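Local coordinates for alanine racemase (Corynebacterium glutamicum, PDB 2DY3), which belongs to the fold-type III family of pyridoxal-5'-phosphate proteins, pairing an N-terminal TIM-barrel domain with a C-terminal beta-strand domain, at residues 286-298 against 318-332. Sequence-based numbering, arbitrary orientation.
Sequences KFSVTIDGLDYPQ and VEAGAKAVIFGENGH
Ile291 fits between Val318, Ala322 and Ala324 on one face of the C-terminal domain's mixed sheet. Its CG1 lies 3.8 Å from Ala324 CB, and its CG2 3.9 Å from Ala322 CB. CD1 reaches Val318 CG1, the two side chains crossing at about a right angle. The two branches of Ile291, CG1-CD1 and CG2, fill the inside of the bend of 318-324. The other methyl of Val318, CG2, sits 3.5 Å from Tyr296 OH, and Val289 CG2 packs on Ala324 CB. Val242 of strand 236-247 also touches Ile291.

Strand 288-291 pairs antiparallel with 323-325 at Thr290 and Val325, a hydrogen-bonded pair. Thr290 N meets a lone pair of Val325 O, while Val325 N binds Thr290 O from above the carbonyl plane.

The opposite face, with Thr290 and Val325, is mixed. Thr290 OG1 stands between its own backbone N and carbonyl carbon (chi1 71°) and donates to Asn330 O at 2.7 Å. Gly331, ending the type II turn 328-331, packs its CA 3.2 Å from Thr290 OG1. The His332 ring passes by Thr290 CG2 to Asp295 on strand 294-298. His332 NE2 donates to the syn side of Asp295 OD2 at 2.6 Å, ring and carboxylate planes 41° apart.

At the type I' hairpin turn, water 2 links Gly293 N to Asn330 O, and water 3 links Asp292 N to Lys323 O.

Apolar packing on one face, backbone bonds between the strands, and the Thr290 and His332 bonds on the other face join the hairpin to 318-332. Asp295 would tend to favour a protonated imidazole, though Arg340 beside His332 may offset this.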
# COMPACT_ATOMS: atom_id res chain seq x y z
N LYS B 286 14.31 -9.03 11.00
CA LYS B 286 14.82 -9.71 9.81
C LYS B 286 15.72 -8.86 8.92
O LYS B 286 16.35 -9.37 8.00
CB LYS B 286 13.65 -10.22 8.96
CG LYS B 286 12.71 -11.16 9.68
CD LYS B 286 11.66 -11.69 8.71
CE LYS B 286 10.66 -12.59 9.40
NZ LYS B 286 9.59 -13.00 8.45
N PHE B 287 15.79 -7.56 9.19
CA PHE B 287 16.59 -6.71 8.33
C PHE B 287 17.26 -5.55 9.05
O PHE B 287 17.00 -5.29 10.22
CB PHE B 287 15.71 -6.14 7.23
CG PHE B 287 14.81 -5.03 7.69
CD1 PHE B 287 15.12 -3.71 7.43
CD2 PHE B 287 13.66 -5.31 8.42
CE1 PHE B 287 14.31 -2.68 7.89
CE2 PHE B 287 12.85 -4.30 8.88
CZ PHE B 287 13.17 -2.98 8.61
N SER B 288 18.11 -4.86 8.29
CA SER B 288 18.84 -3.70 8.77
C SER B 288 18.66 -2.60 7.72
O SER B 288 18.41 -2.88 6.55
CB SER B 288 20.34 -4.01 8.87
OG SER B 288 20.60 -5.16 9.67
N VAL B 289 18.77 -1.35 8.15
CA VAL B 289 18.68 -0.24 7.21
C VAL B 289 20.13 0.20 7.08
O VAL B 289 20.99 -0.24 7.86
CB VAL B 289 17.83 0.93 7.76
CG1 VAL B 289 16.45 0.42 8.18
CG2 VAL B 289 18.53 1.60 8.92
N THR B 290 20.42 1.06 6.11
CA THR B 290 21.79 1.50 5.93
C THR B 290 21.91 3.01 6.01
O THR B 290 21.29 3.73 5.22
CB THR B 290 22.36 1.05 4.57
OG1 THR B 290 21.73 1.80 3.52
CG2 THR B 290 22.09 -0.42 4.34
N ILE B 291 22.71 3.48 6.96
CA ILE B 291 22.95 4.90 7.15
C ILE B 291 24.41 5.18 6.79
O ILE B 291 25.32 4.70 7.45
CB ILE B 291 22.67 5.32 8.60
CG1 ILE B 291 21.21 5.03 8.96
CG2 ILE B 291 22.98 6.80 8.78
CD1 ILE B 291 20.84 5.37 10.39
N ASP B 292 24.62 5.96 5.73
CA ASP B 292 25.97 6.27 5.28
C ASP B 292 26.72 5.00 4.91
O ASP B 292 27.91 4.87 5.17
CB ASP B 292 26.74 7.04 6.35
CG ASP B 292 26.23 8.45 6.55
OD1 ASP B 292 26.06 9.16 5.54
OD2 ASP B 292 26.00 8.84 7.71
N GLY B 293 26.00 4.05 4.32
CA GLY B 293 26.63 2.81 3.91
C GLY B 293 26.80 1.76 4.98
O GLY B 293 27.28 0.67 4.68
N LEU B 294 26.44 2.06 6.22
CA LEU B 294 26.58 1.07 7.29
C LEU B 294 25.23 0.54 7.79
O LEU B 294 24.26 1.29 7.90
CB LEU B 294 27.39 1.64 8.46
CG LEU B 294 28.89 1.80 8.20
CD1 LEU B 294 29.62 1.82 9.52
CD2 LEU B 294 29.42 0.65 7.37
N ASP B 295 25.18 -0.75 8.08
CA ASP B 295 23.95 -1.39 8.54
C ASP B 295 23.66 -1.23 10.03
O ASP B 295 24.56 -1.17 10.86
CB ASP B 295 23.97 -2.88 8.21
CG ASP B 295 23.78 -3.15 6.73
OD1 ASP B 295 23.45 -2.21 5.99
OD2 ASP B 295 23.93 -4.32 6.32
N TYR B 296 22.37 -1.17 10.34
CA TYR B 296 21.88 -1.07 11.70
C TYR B 296 20.59 -1.88 11.69
O TYR B 296 19.63 -1.54 11.01
CB TYR B 296 21.61 0.39 12.08
CG TYR B 296 22.85 1.26 12.08
CD1 TYR B 296 23.19 2.03 10.97
CD2 TYR B 296 23.70 1.30 13.18
CE1 TYR B 296 24.34 2.81 10.96
CE2 TYR B 296 24.84 2.07 13.18
CZ TYR B 296 25.16 2.82 12.07
OH TYR B 296 26.31 3.58 12.08
N PRO B 297 20.56 -2.98 12.45
CA PRO B 297 19.42 -3.89 12.56
C PRO B 297 18.16 -3.28 13.16
O PRO B 297 18.22 -2.52 14.13
CB PRO B 297 19.96 -5.02 13.41
CG PRO B 297 20.86 -4.29 14.36
CD PRO B 297 21.61 -3.36 13.42
N GLN B 298 17.02 -3.61 12.57
CA GLN B 298 15.73 -3.14 13.05
C GLN B 298 15.49 -3.95 14.32
O GLN B 298 15.86 -5.12 14.39
CB GLN B 298 14.65 -3.41 12.00
CG GLN B 298 13.20 -3.17 12.44
CD GLN B 298 12.69 -4.27 13.35
OE1 GLN B 298 13.13 -5.42 13.26
NE2 GLN B 298 11.73 -3.94 14.21
N VAL B 318 25.67 8.56 14.53
CA VAL B 318 24.43 8.77 13.79
C VAL B 318 23.58 9.77 14.57
O VAL B 318 23.43 9.64 15.79
CB VAL B 318 23.62 7.47 13.67
CG1 VAL B 318 22.23 7.79 13.07
CG2 VAL B 318 24.38 6.46 12.81
N GLU B 319 23.03 10.75 13.88
CA GLU B 319 22.18 11.76 14.50
C GLU B 319 20.85 11.87 13.77
O GLU B 319 20.69 11.38 12.66
CB GLU B 319 22.88 13.12 14.47
CG GLU B 319 24.22 13.14 15.18
CD GLU B 319 24.81 14.53 15.19
OE1 GLU B 319 24.32 15.38 15.96
OE2 GLU B 319 25.76 14.78 14.43
N ALA B 320 19.88 12.52 14.42
CA ALA B 320 18.57 12.71 13.81
C ALA B 320 18.78 13.46 12.50
O ALA B 320 19.64 14.32 12.41
CB ALA B 320 17.66 13.52 14.74
N GLY B 321 17.98 13.12 11.49
CA GLY B 321 18.12 13.76 10.20
C GLY B 321 18.96 12.93 9.26
O GLY B 321 19.02 13.19 8.05
N ALA B 322 19.62 11.91 9.80
CA ALA B 322 20.46 11.03 9.00
C ALA B 322 19.58 10.22 8.06
O ALA B 322 18.48 9.80 8.43
CB ALA B 322 21.26 10.10 9.91
N LYS B 323 20.07 10.00 6.85
CA LYS B 323 19.33 9.23 5.86
C LYS B 323 19.50 7.73 6.06
O LYS B 323 20.63 7.21 6.03
CB LYS B 323 19.80 9.58 4.45
CG LYS B 323 19.39 10.97 3.98
CD LYS B 323 20.11 11.33 2.69
CE LYS B 323 19.90 10.28 1.60
NZ LYS B 323 20.63 10.63 0.34
N ALA B 324 18.39 7.04 6.28
CA ALA B 324 18.40 5.60 6.47
C ALA B 324 17.81 4.90 5.24
O ALA B 324 16.62 5.06 4.94
CB ALA B 324 17.59 5.23 7.71
N VAL B 325 18.64 4.15 4.52
CA VAL B 325 18.19 3.43 3.34
C VAL B 325 17.58 2.09 3.76
O VAL B 325 18.23 1.28 4.41
CB VAL B 325 19.38 3.14 2.36
CG1 VAL B 325 18.90 2.30 1.18
CG2 VAL B 325 19.99 4.45 1.86
N ILE B 326 16.31 1.88 3.41
CA ILE B 326 15.63 0.63 3.74
C ILE B 326 16.04 -0.38 2.67
O ILE B 326 16.34 -1.54 2.97
CB ILE B 326 14.10 0.84 3.77
CG1 ILE B 326 13.75 1.85 4.88
CG2 ILE B 326 13.39 -0.49 3.98
CD1 ILE B 326 12.29 2.28 4.92
N PHE B 327 16.07 0.09 1.43
CA PHE B 327 16.53 -0.72 0.30
C PHE B 327 16.73 0.19 -0.90
O PHE B 327 16.01 1.17 -1.08
CB PHE B 327 15.56 -1.88 -0.01
CG PHE B 327 14.31 -1.49 -0.76
CD1 PHE B 327 14.35 -1.21 -2.11
CD2 PHE B 327 13.09 -1.46 -0.11
CE1 PHE B 327 13.18 -0.92 -2.81
CE2 PHE B 327 11.92 -1.18 -0.81
CZ PHE B 327 11.97 -0.91 -2.16
N GLY B 328 17.75 -0.12 -1.70
CA GLY B 328 18.02 0.70 -2.87
C GLY B 328 19.46 1.18 -2.89
O GLY B 328 20.35 0.53 -2.37
N GLU B 329 19.66 2.34 -3.51
CA GLU B 329 20.99 2.93 -3.62
C GLU B 329 21.61 3.18 -2.25
O GLU B 329 20.93 3.63 -1.33
CB GLU B 329 20.90 4.25 -4.40
CG GLU B 329 22.25 4.90 -4.69
CD GLU B 329 22.16 6.01 -5.73
OE1 GLU B 329 23.21 6.63 -6.02
OE2 GLU B 329 21.05 6.25 -6.26
N ASN B 330 22.90 2.87 -2.14
CA ASN B 330 23.65 3.03 -0.90
C ASN B 330 23.12 2.17 0.23
O ASN B 330 23.27 2.51 1.40
CB ASN B 330 23.69 4.50 -0.46
CG ASN B 330 24.41 5.38 -1.46
OD1 ASN B 330 25.50 5.04 -1.92
ND2 ASN B 330 23.80 6.51 -1.80
N GLY B 331 22.50 1.05 -0.14
CA GLY B 331 21.97 0.12 0.85
C GLY B 331 21.83 -1.26 0.23
O GLY B 331 22.44 -1.54 -0.80
N HIS B 332 21.04 -2.12 0.85
CA HIS B 332 20.81 -3.47 0.32
C HIS B 332 19.80 -3.35 -0.83
O HIS B 332 18.84 -2.59 -0.73
CB HIS B 332 20.23 -4.37 1.41
CG HIS B 332 21.21 -4.73 2.48
ND1 HIS B 332 22.27 -5.58 2.26
CD2 HIS B 332 21.30 -4.35 3.77
CE1 HIS B 332 22.96 -5.72 3.37
NE2 HIS B 332 22.39 -4.98 4.31
O HOH W 1 17.74 -3.67 3.91
O HOH W 2 23.20 4.20 3.36
O HOH W 3 22.72 7.37 4.29